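PDB 6N1B: carbohydrate-binding protein from Flavonifractor plautii, which probably removes the acetyl group from the N-acetylgalactosamine of the blood group A antigen, and binds the blood group B trisaccharide in this complex. Local coordinates for residues S27-A32 with G390-S395; N118-M123 with D203-T208; D362-M367 with E382-W387. One frame throughout, in Å; residues are numbered along the deposited sequence.

Contact 1. Residues S27-A32 with G390-S395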
loop_
_atom_site.group_PDB
_atom_site.type_symbol
_atom_site.label_atom_id
_atom_site.label_comp_id
_atom_site.label_asym_id
_atom_site.label_seq_id
_atom_site.Cartn_x
_atom_site.Cartn_y
_atom_site.Cartn_z
ATOM N N SER A 27 -22.399 5.267 -7.546
ATOM C CA SER A 27 -21.106 4.584 -7.122
ATOM C C SER A 27 -20.308 5.381 -6.152
ATOM O O SER A 27 -20.216 6.632 -6.279
ATOM C CB SER A 27 -20.171 4.414 -8.303
ATOM O OG SER A 27 -20.790 3.679 -9.277
ATOM N N ALA A 28 -19.784 4.736 -5.062
ATOM C CA ALA A 28 -18.991 5.510 -4.089
ATOM C C ALA A 28 -17.756 6.102 -4.679
ATOM O O ALA A 28 -17.427 7.234 -4.376
ATOM C CB ALA A 28 -18.693 4.774 -2.858
ATOM N N LEU A 29 -17.066 5.372 -5.557
ATOM C CA LEU A 29 -15.983 5.894 -6.381
ATOM C C LEU A 29 -16.251 5.575 -7.822
ATOM O O LEU A 29 -16.801 4.550 -8.129
ATOM C CB LEU A 29 -14.626 5.308 -5.936
ATOM C CG LEU A 29 -14.138 5.578 -4.532
ATOM C CD1 LEU A 29 -12.888 4.745 -4.218
ATOM C CD2 LEU A 29 -13.905 7.037 -4.243
ATOM N N ASN A 30 -15.768 6.471 -8.714
ATOM C CA ASN A 30 -15.868 6.237 -10.155
ATOM C C ASN A 30 -14.567 5.678 -10.658
ATOM O O ASN A 30 -13.527 6.375 -10.596
ATOM C CB ASN A 30 -16.162 7.593 -10.796
ATOM C CG ASN A 30 -17.541 8.132 -10.370
ATOM O OD1 ASN A 30 -17.554 9.348 -9.927
ATOM N ND2 ASN A 30 -18.508 7.354 -10.429
ATOM N N LYS A 31 -14.573 4.437 -11.116
ATOM C CA LYS A 31 -13.337 3.800 -11.653
ATOM C C LYS A 31 -13.001 4.412 -13.007
ATOM O O LYS A 31 -13.865 4.606 -13.866
ATOM C CB LYS A 31 -13.622 2.308 -11.821
ATOM C CG LYS A 31 -13.819 1.556 -10.522
ATOM C CD LYS A 31 -14.298 0.103 -10.827
ATOM C CE LYS A 31 -14.402 -0.757 -9.627
ATOM N NZ LYS A 31 -14.753 -2.152 -9.976
ATOM N N ALA A 32 -11.710 4.711 -13.146
ATOM C CA ALA A 32 -11.207 5.153 -14.433
ATOM C C ALA A 32 -11.163 3.952 -15.356
ATOM O O ALA A 32 -10.841 2.864 -14.961
ATOM C CB ALA A 32 -9.823 5.765 -14.333
ATOM N N GLY A 390 -4.933 0.089 -10.929
ATOM C CA GLY A 390 -5.737 1.107 -11.587
ATOM C C GLY A 390 -6.080 2.284 -10.690
ATOM O O GLY A 390 -5.363 2.496 -9.708
ATOM N N TYR A 391 -7.163 3.002 -11.012
ATOM C CA TYR A 391 -7.446 4.232 -10.373
ATOM C C TYR A 391 -8.917 4.483 -10.331
ATOM O O TYR A 391 -9.681 4.146 -11.266
ATOM C CB TYR A 391 -6.746 5.381 -11.144
ATOM C CG TYR A 391 -6.920 6.771 -10.546
ATOM C CD1 TYR A 391 -6.204 7.199 -9.445
ATOM C CD2 TYR A 391 -7.860 7.640 -11.089
ATOM C CE1 TYR A 391 -6.427 8.435 -8.864
ATOM C CE2 TYR A 391 -8.056 8.931 -10.509
ATOM C CZ TYR A 391 -7.296 9.298 -9.411
ATOM O OH TYR A 391 -7.532 10.582 -8.849
ATOM N N ALA A 392 -9.397 5.103 -9.219
ATOM C CA ALA A 392 -10.764 5.542 -9.056
ATOM C C ALA A 392 -10.786 6.855 -8.298
ATOM O O ALA A 392 -9.859 7.161 -7.566
ATOM C CB ALA A 392 -11.506 4.446 -8.324
ATOM N N GLU A 393 -11.906 7.583 -8.420
ATOM C CA GLU A 393 -11.931 8.906 -7.836
ATOM C C GLU A 393 -13.351 9.332 -7.576
ATOM O O GLU A 393 -14.277 8.908 -8.342
ATOM C CB GLU A 393 -11.337 9.918 -8.867
ATOM C CG GLU A 393 -11.072 11.350 -8.324
ATOM C CD GLU A 393 -10.555 12.242 -9.496
ATOM O OE1 GLU A 393 -9.367 12.030 -9.877
ATOM O OE2 GLU A 393 -11.356 13.081 -9.920
ATOM N N ASN A 394 -13.584 10.221 -6.612
ATOM C CA ASN A 394 -14.892 10.887 -6.516
ATOM C C ASN A 394 -14.684 12.121 -5.615
ATOM O O ASN A 394 -13.708 12.166 -4.820
ATOM C CB ASN A 394 -15.983 9.962 -5.898
ATOM C CG ASN A 394 -17.392 10.347 -6.278
ATOM O OD1 ASN A 394 -17.607 11.383 -6.992
ATOM N ND2 ASN A 394 -18.335 9.528 -5.889
ATOM N N SER A 395 -15.653 13.023 -5.660
ATOM C CA SER A 395 -15.825 14.007 -4.620
ATOM C C SER A 395 -15.960 13.289 -3.265
ATOM O O SER A 395 -16.695 12.293 -3.201
ATOM C CB SER A 395 -17.140 14.807 -4.925
ATOM O OG SER A 395 -17.837 15.233 -3.883
HETATM O O HOH W 1 -21.131 9.359 -6.753
HETATM O O HOH W 2 -8.545 2.131 -13.508
#

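Contact 2. Residues N118-M123 with D203-T208. With CA (calcium ion), chain C; CA (calcium ion), chain D; GLA (alpha-D-galactopyranose), chain B.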
loop_
_atom_site.group_PDB
_atom_site.type_symbol
_atom_site.label_atom_id
_atom_site.label_comp_id
_atom_site.label_asym_id
_atom_site.label_seq_id
_atom_site.Cartn_x
_atom_site.Cartn_y
_atom_site.Cartn_z
ATOM N N ASN A 118 9.222 -10.825 -0.301
ATOM C CA ASN A 118 8.900 -9.448 0.115
ATOM C C ASN A 118 7.458 -9.151 -0.279
ATOM O O ASN A 118 6.845 -9.842 -1.099
ATOM C CB ASN A 118 9.847 -8.467 -0.559
ATOM C CG ASN A 118 11.292 -8.694 -0.180
ATOM O OD1 ASN A 118 12.200 -8.837 -1.138
ATOM N ND2 ASN A 118 11.577 -8.733 1.053
ATOM N N CYS A 119 6.900 -8.103 0.312
ATOM C CA CYS A 119 5.510 -7.691 0.024
ATOM C C CYS A 119 5.188 -6.372 0.700
ATOM O O CYS A 119 5.963 -5.865 1.533
ATOM C CB CYS A 119 4.462 -8.770 0.498
ATOM S SG CYS A 119 4.527 -9.027 2.296
ATOM N N ASP A 120 4.068 -5.803 0.294
ATOM C CA ASP A 120 3.399 -4.822 1.170
ATOM C C ASP A 120 4.188 -3.548 1.375
ATOM O O ASP A 120 4.438 -3.123 2.572
ATOM C CB ASP A 120 3.055 -5.441 2.537
ATOM C CG ASP A 120 2.022 -6.556 2.484
ATOM O OD1 ASP A 120 1.605 -6.918 1.377
ATOM O OD2 ASP A 120 1.818 -7.182 3.540
ATOM N N ALA A 121 4.568 -2.839 0.340
ATOM C CA ALA A 121 5.297 -1.599 0.491
ATOM C C ALA A 121 4.366 -0.438 0.875
ATOM O O ALA A 121 3.256 -0.294 0.412
ATOM C CB ALA A 121 6.073 -1.268 -0.726
ATOM N N ASP A 122 4.932 0.513 1.632
ATOM C CA ASP A 122 4.275 1.795 2.012
ATOM C C ASP A 122 5.331 2.836 2.238
ATOM O O ASP A 122 6.384 2.500 2.824
ATOM C CB ASP A 122 3.427 1.560 3.290
ATOM C CG ASP A 122 2.614 2.761 3.753
ATOM O OD1 ASP A 122 1.400 2.999 3.306
ATOM O OD2 ASP A 122 3.206 3.547 4.559
ATOM N N MET A 123 5.132 4.048 1.707
ATOM C CA MET A 123 6.187 5.078 1.695
ATOM C C MET A 123 5.615 6.383 2.234
ATOM O O MET A 123 4.488 6.796 1.944
ATOM C CB MET A 123 6.672 5.228 0.264
ATOM C CG MET A 123 7.777 6.250 0.014
ATOM S SD MET A 123 8.583 6.070 -1.557
ATOM C CE MET A 123 7.277 6.582 -2.642
ATOM N N ASP A 203 2.226 -11.571 11.108
ATOM C CA ASP A 203 1.533 -10.751 12.113
ATOM C C ASP A 203 1.760 -9.278 11.996
ATOM O O ASP A 203 1.303 -8.563 12.861
ATOM C CB ASP A 203 1.834 -11.243 13.535
ATOM C CG ASP A 203 3.219 -11.011 14.083
ATOM O OD1 ASP A 203 4.046 -10.303 13.440
ATOM O OD2 ASP A 203 3.528 -11.487 15.215
ATOM N N MET A 204 2.341 -8.813 10.853
ATOM C CA MET A 204 2.575 -7.389 10.612
ATOM C C MET A 204 2.298 -7.048 9.135
ATOM O O MET A 204 3.115 -6.443 8.459
ATOM C CB MET A 204 4.080 -7.014 10.975
ATOM C CG MET A 204 4.594 -7.369 12.132
ATOM S SD MET A 204 6.253 -6.877 12.392
ATOM C CE MET A 204 7.309 -8.010 11.529
ATOM N N LEU A 205 1.195 -7.584 8.576
ATOM C CA LEU A 205 0.901 -7.386 7.176
ATOM C C LEU A 205 0.485 -5.971 6.846
ATOM O O LEU A 205 -0.174 -5.268 7.610
ATOM C CB LEU A 205 -0.147 -8.348 6.658
ATOM C CG LEU A 205 0.104 -9.872 6.869
ATOM C CD1 LEU A 205 -0.878 -10.675 6.153
ATOM C CD2 LEU A 205 1.536 -10.239 6.420
ATOM N N SER A 206 0.839 -5.579 5.621
ATOM C CA SER A 206 0.421 -4.280 5.093
ATOM C C SER A 206 0.700 -3.070 6.055
ATOM O O SER A 206 -0.222 -2.297 6.334
ATOM C CB SER A 206 -1.068 -4.307 4.684
ATOM O OG SER A 206 -1.496 -3.110 4.057
ATOM N N PRO A 207 1.959 -2.989 6.482
ATOM C CA PRO A 207 2.265 -1.780 7.324
ATOM C C PRO A 207 1.944 -0.481 6.646
ATOM O O PRO A 207 2.236 -0.339 5.427
ATOM C CB PRO A 207 3.798 -1.959 7.547
ATOM C CG PRO A 207 4.288 -2.702 6.386
ATOM C CD PRO A 207 3.184 -3.709 6.118
ATOM N N THR A 208 1.356 0.457 7.325
ATOM C CA THR A 208 1.025 1.743 6.734
ATOM C C THR A 208 1.408 2.782 7.749
ATOM O O THR A 208 1.008 2.675 8.939
ATOM C CB THR A 208 -0.423 1.788 6.216
ATOM O OG1 THR A 208 -0.740 3.074 5.723
ATOM C CG2 THR A 208 -1.464 1.450 7.244
HETATM CA CA CA C . 0.388 -8.341 0.785
HETATM CA CA CA D . 0.588 5.150 2.489
HETATM C C1 GLA B . -0.573 -13.714 0.638
HETATM C C2 GLA B . 0.287 -12.406 0.669
HETATM C C3 GLA B . 1.685 -12.730 1.220
HETATM C C4 GLA B . 1.614 -13.452 2.615
HETATM C C5 GLA B . 0.604 -14.640 2.553
HETATM C C6 GLA B . 0.239 -15.138 3.892
HETATM O O2 GLA B . 0.387 -11.952 -0.733
HETATM O O3 GLA B . 2.634 -11.402 1.232
HETATM O O4 GLA B . 1.216 -12.477 3.504
HETATM O O5 GLA B . -0.723 -14.205 2.020
HETATM O O6 GLA B . -0.649 -16.336 3.853
HETATM O O HOH W 3 -0.488 -9.898 -0.117
HETATM O O HOH W 4 0.176 -7.062 -0.934
HETATM O O HOH W 5 1.787 -9.523 -0.332
HETATM O O HOH W 6 0.785 -9.488 2.550
HETATM O O HOH W 7 -0.999 6.578 1.519
#

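Contact 3. Residues D362-M367 with E382-W387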
loop_
_atom_site.group_PDB
_atom_site.type_symbol
_atom_site.label_atom_id
_atom_site.label_comp_id
_atom_site.label_asym_id
_atom_site.label_seq_id
_atom_site.Cartn_x
_atom_site.Cartn_y
_atom_site.Cartn_z
ATOM N N ASP A 362 -9.491 -16.472 -13.396
ATOM C CA ASP A 362 -9.702 -17.426 -14.492
ATOM C C ASP A 362 -9.026 -17.049 -15.793
ATOM O O ASP A 362 -9.543 -17.167 -16.896
ATOM C CB ASP A 362 -11.168 -17.765 -14.700
ATOM C CG ASP A 362 -11.789 -18.357 -13.477
ATOM O OD1 ASP A 362 -11.211 -19.233 -12.832
ATOM O OD2 ASP A 362 -12.889 -17.923 -13.206
ATOM N N THR A 363 -7.784 -16.578 -15.688
ATOM C CA THR A 363 -7.136 -15.907 -16.801
ATOM C C THR A 363 -6.131 -16.808 -17.625
ATOM O O THR A 363 -5.616 -16.328 -18.648
ATOM C CB THR A 363 -6.365 -14.680 -16.363
ATOM O OG1 THR A 363 -5.550 -14.969 -15.229
ATOM C CG2 THR A 363 -7.290 -13.527 -16.054
ATOM N N ASN A 364 -5.971 -18.057 -17.260
ATOM C CA ASN A 364 -4.844 -18.830 -17.914
ATOM C C ASN A 364 -5.127 -18.855 -19.456
ATOM O O ASN A 364 -6.174 -19.272 -19.855
ATOM C CB ASN A 364 -4.808 -20.261 -17.461
ATOM C CG ASN A 364 -4.754 -20.398 -15.968
ATOM O OD1 ASN A 364 -3.596 -20.777 -15.435
ATOM N ND2 ASN A 364 -5.807 -20.165 -15.271
ATOM N N ASN A 365 -4.074 -18.495 -20.216
ATOM C CA ASN A 365 -4.137 -18.534 -21.717
ATOM C C ASN A 365 -5.253 -17.716 -22.345
ATOM O O ASN A 365 -5.506 -17.897 -23.532
ATOM C CB ASN A 365 -4.199 -19.939 -22.228
ATOM C CG ASN A 365 -3.005 -20.765 -21.694
ATOM O OD1 ASN A 365 -3.236 -21.884 -21.149
ATOM N ND2 ASN A 365 -1.813 -20.256 -21.768
ATOM N N LYS A 366 -5.821 -16.753 -21.622
ATOM C CA LYS A 366 -6.926 -15.951 -22.077
ATOM C C LYS A 366 -6.438 -14.601 -22.513
ATOM O O LYS A 366 -5.444 -14.059 -22.025
ATOM C CB LYS A 366 -7.858 -15.763 -20.915
ATOM C CG LYS A 366 -9.034 -14.960 -21.084
ATOM C CD LYS A 366 -10.135 -15.130 -19.970
ATOM C CE LYS A 366 -11.475 -14.389 -20.332
ATOM N NZ LYS A 366 -12.145 -13.995 -19.152
ATOM N N MET A 367 -7.119 -14.012 -23.479
ATOM C CA MET A 367 -6.896 -12.582 -23.786
ATOM C C MET A 367 -7.436 -11.706 -22.685
ATOM O O MET A 367 -8.541 -11.879 -22.250
ATOM C CB MET A 367 -7.523 -12.187 -25.131
ATOM C CG MET A 367 -7.021 -12.902 -26.326
ATOM S SD MET A 367 -5.232 -12.697 -26.567
ATOM C CE MET A 367 -5.080 -10.917 -26.849
ATOM N N GLU A 382 0.571 -20.004 -16.612
ATOM C CA GLU A 382 0.535 -20.065 -15.185
ATOM C C GLU A 382 -0.092 -18.795 -14.635
ATOM O O GLU A 382 -0.066 -18.652 -13.387
ATOM C CB GLU A 382 1.906 -20.412 -14.591
ATOM C CG GLU A 382 2.360 -21.757 -15.076
ATOM C CD GLU A 382 3.651 -22.256 -14.457
ATOM O OE1 GLU A 382 4.047 -21.804 -13.379
ATOM O OE2 GLU A 382 4.109 -23.281 -15.019
ATOM N N ASP A 383 -0.699 -17.956 -15.466
ATOM C CA ASP A 383 -1.471 -16.822 -14.973
ATOM C C ASP A 383 -2.863 -17.289 -14.558
ATOM O O ASP A 383 -3.832 -17.102 -15.295
ATOM C CB ASP A 383 -1.523 -15.758 -16.028
ATOM C CG ASP A 383 -0.254 -14.967 -16.220
ATOM O OD1 ASP A 383 0.548 -14.864 -15.242
ATOM O OD2 ASP A 383 -0.007 -14.573 -17.411
ATOM N N ASP A 384 -2.972 -17.883 -13.386
ATOM C CA ASP A 384 -4.246 -18.281 -12.882
ATOM C C ASP A 384 -5.211 -17.113 -12.687
ATOM O O ASP A 384 -6.452 -17.179 -12.812
ATOM C CB ASP A 384 -4.160 -19.081 -11.561
ATOM C CG ASP A 384 -3.228 -20.233 -11.631
ATOM O OD1 ASP A 384 -3.325 -21.059 -12.553
ATOM O OD2 ASP A 384 -2.277 -20.295 -10.872
ATOM N N ARG A 385 -4.566 -15.949 -12.339
ATOM C CA ARG A 385 -5.191 -14.646 -12.225
ATOM C C ARG A 385 -4.134 -13.636 -12.757
ATOM O O ARG A 385 -2.996 -14.042 -12.988
ATOM C CB ARG A 385 -5.460 -14.366 -10.686
ATOM C CG ARG A 385 -6.361 -15.382 -10.045
ATOM C CD ARG A 385 -6.665 -15.068 -8.596
ATOM N NE ARG A 385 -7.552 -16.109 -8.083
ATOM C CZ ARG A 385 -7.519 -16.604 -6.872
ATOM N NH1 ARG A 385 -6.671 -16.214 -5.949
ATOM N NH2 ARG A 385 -8.335 -17.637 -6.653
ATOM N N ILE A 386 -4.588 -12.420 -12.958
ATOM C CA ILE A 386 -3.704 -11.341 -13.398
ATOM C C ILE A 386 -3.832 -10.199 -12.392
ATOM O O ILE A 386 -4.894 -9.819 -11.962
ATOM C CB ILE A 386 -4.054 -10.837 -14.811
ATOM C CG1 ILE A 386 -3.804 -11.881 -15.877
ATOM C CG2 ILE A 386 -3.306 -9.559 -15.176
ATOM C CD1 ILE A 386 -2.334 -12.124 -16.235
ATOM N N TRP A 387 -2.669 -9.652 -12.022
ATOM C CA TRP A 387 -2.537 -8.576 -11.033
ATOM C C TRP A 387 -2.270 -7.237 -11.724
ATOM O O TRP A 387 -1.228 -7.135 -12.436
ATOM C CB TRP A 387 -1.376 -8.835 -10.054
ATOM C CG TRP A 387 -1.338 -10.163 -9.351
ATOM C CD1 TRP A 387 -1.075 -11.355 -9.878
ATOM C CD2 TRP A 387 -1.546 -10.381 -7.918
ATOM N NE1 TRP A 387 -1.028 -12.367 -8.894
ATOM C CE2 TRP A 387 -1.353 -11.770 -7.682
ATOM C CE3 TRP A 387 -1.839 -9.549 -6.876
ATOM C CZ2 TRP A 387 -1.415 -12.333 -6.425
ATOM C CZ3 TRP A 387 -1.981 -10.115 -5.581
ATOM C CH2 TRP A 387 -1.757 -11.487 -5.400
HETATM O O HOH W 8 -9.094 -17.577 -10.441
#

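Contact 1. Residues S27-A32 with G390-S395
A short N-terminal strand, Asn30-Lys31, lies antiparallel along the edge of strand 385-395 and completes a four-stranded sheet, probably a propeller blade, a closure made mostly by backbone. Asn30 and Glu393 form a hydrogen-bonded pair, with Asn30 N to Glu393 O at 2.9 Å and Glu393 N to Asn30 O at 3.0 Å. Two residues on, Ala32 N donates to Tyr391 O at 2.8 Å. Between these rungs Lys31 faces Ala392, whose methyl lets the strands come close and packs against Leu29, the two CB atoms 4.0 Å apart.

Ahead of Asn30, where the N-terminal segment is not yet strand, the side chain of Asn394 replaces the backbone rungs. With CG anti to its own N (chi1 -157°), its amide reaches across, and ND2 donates almost straight (172°) to Ala28 O at 2.9 Å. The carbonyl lies in the plane of that amide, though the amide nitrogen meets it from above the carbonyl plane. A water links ND2 to Ser27 O. On the Lys31 face, the ammonium ends in a salt bridge with Asp330. The start of the modelled chain thus joins its last modelled strand, as in the "Velcro" closure of beta-propellers.

Contact 2. Residues N118-M123 with D203-T208
Asp120 and Asp122 reach from strand 116-126 to the chain at 205-208, where the inner strands of two neighbouring blades of what is probably a five-bladed beta-propeller come together. No backbone ladder joins them; the two carboxylates and a proline do the work.

Asp120 divides its oxygens between metal and protein. OD1 binds a calcium ion at 2.0 Å, a site completed by His272 and four waters, while OD2 accepts the backbone N-H of Ser206 at 2.8 Å. That donor approaches from above the carboxylate plane, 44° out of it, and the N-H points fairly directly at the oxygen (156°). The bond ties the rotation of the metal-binding carboxylate to the neighbouring blade. Both Asp120 and Ser206 have left-handed backbone angles, and at Ser206 the chain turns a corner that leads into strand 207-212. Pro207 suits the step after it: having no N-H to satisfy, it lays its ring carbons against Asp120, with CD 4.0 Å from Asp120 CB. Beside the corner, Leu205 turns its methyls to the bound alpha-galactose, CD2 lying 3.7 Å from O4 of the sugar.

Asp122 serves a second calcium, farther from the sugar. Its CG is anti to the backbone N (chi1 -176°), which carries the carboxylate over Thr208. The course of the backbone sets Asp122 CB close against Pro207 O, at 3.1 Å. OD1 binds the metal together with Asp56 and Asp274 and also accepts a hydrogen bond from Arg336, a positive group that would help to balance the gathered acids. OD2 takes the N-H of Ile209. Thr208 belongs to the same shell, since its hydroxyl is hydrogen-bonded to Asp274 and Val275; that OG1 lies 3.2 Å from Asp122 OD1, the oxygen that holds the calcium at 2.4 Å.

Contact 3. Residues D362-M367 with E382-W387
The hydroxyl of Thr363 is pressed against a gamma turn: OG1 donates to Asp383 O at 2.7 Å and at the same time lies 3.0 Å from Arg385 CA. Asp383 is the centre of this inverse gamma turn, so the threonine grips the chain at the turn that leads toward Ile386. A first torsion of 48° sets OG1 between the backbone N and carbonyl carbon of its own residue, pointing across the gap. OG1, CB and CG2 of Thr363 all border Ile386 CG1, with OG1 nearest at 3.6 Å. A small beta-branched residue suits the place, since it packs against the aliphatic chain while its hydroxyl also bonds to the carbonyl.

The backbone of Thr363 adds a second hold. Its N donates to Asp384 O at 3.2 Å, nearly straight at 170° but from well above the carbonyl plane. Consecutive carbonyls, those of Asp383 and Asp384, are thus both taken by one residue. A water next to this pair accepts from Asp362 N and from Arg385 NE, which it meets at the edge of the guanidinium, in its plane.

Thr363 also opens a type II beta turn that closes with Lys366 N to Thr363 O at 3.0 Å. Asn365 holds the left-handed position of that turn, which asparagine tolerates better than most residues.

In 382-387 the acids have partners beyond this contact: Asp383 bonds to His47, Gln51 and Ala48, and Asp384 forms a salt bridge to Arg79, a residue of the glycan pocket. Arg385 makes a cation-pi contact with Phe332. These loops at one end of the strands lie beside the glycan, the side chain of Arg385 about 5 Å from the bound beta-galactose, consistent with the ligand-binding face of a beta-propeller.

Overall arrangement
Contacts 1 and 3 sit on the same strand, 385-395: contact 3 at its beginning, near the glycan, and contact 1 at its far end, their centres 25 Å apart. Both are only partly buried, whereas contact 2 is wholly buried, its centre about 7 Å from that of the chain. Chemistry follows place. Contact 1 is regular strand pairing between the two ends of the modelled chain, and contact 3 pins irregular loops through one threonine and two carbonyls. Contact 2 instead brings carboxylates to two calcium ions between what are probably neighbouring blades. Along the sequence, contact 1 encloses both others, while contacts 2 and 3 follow one another and approach to about 8 Å between nearest atoms.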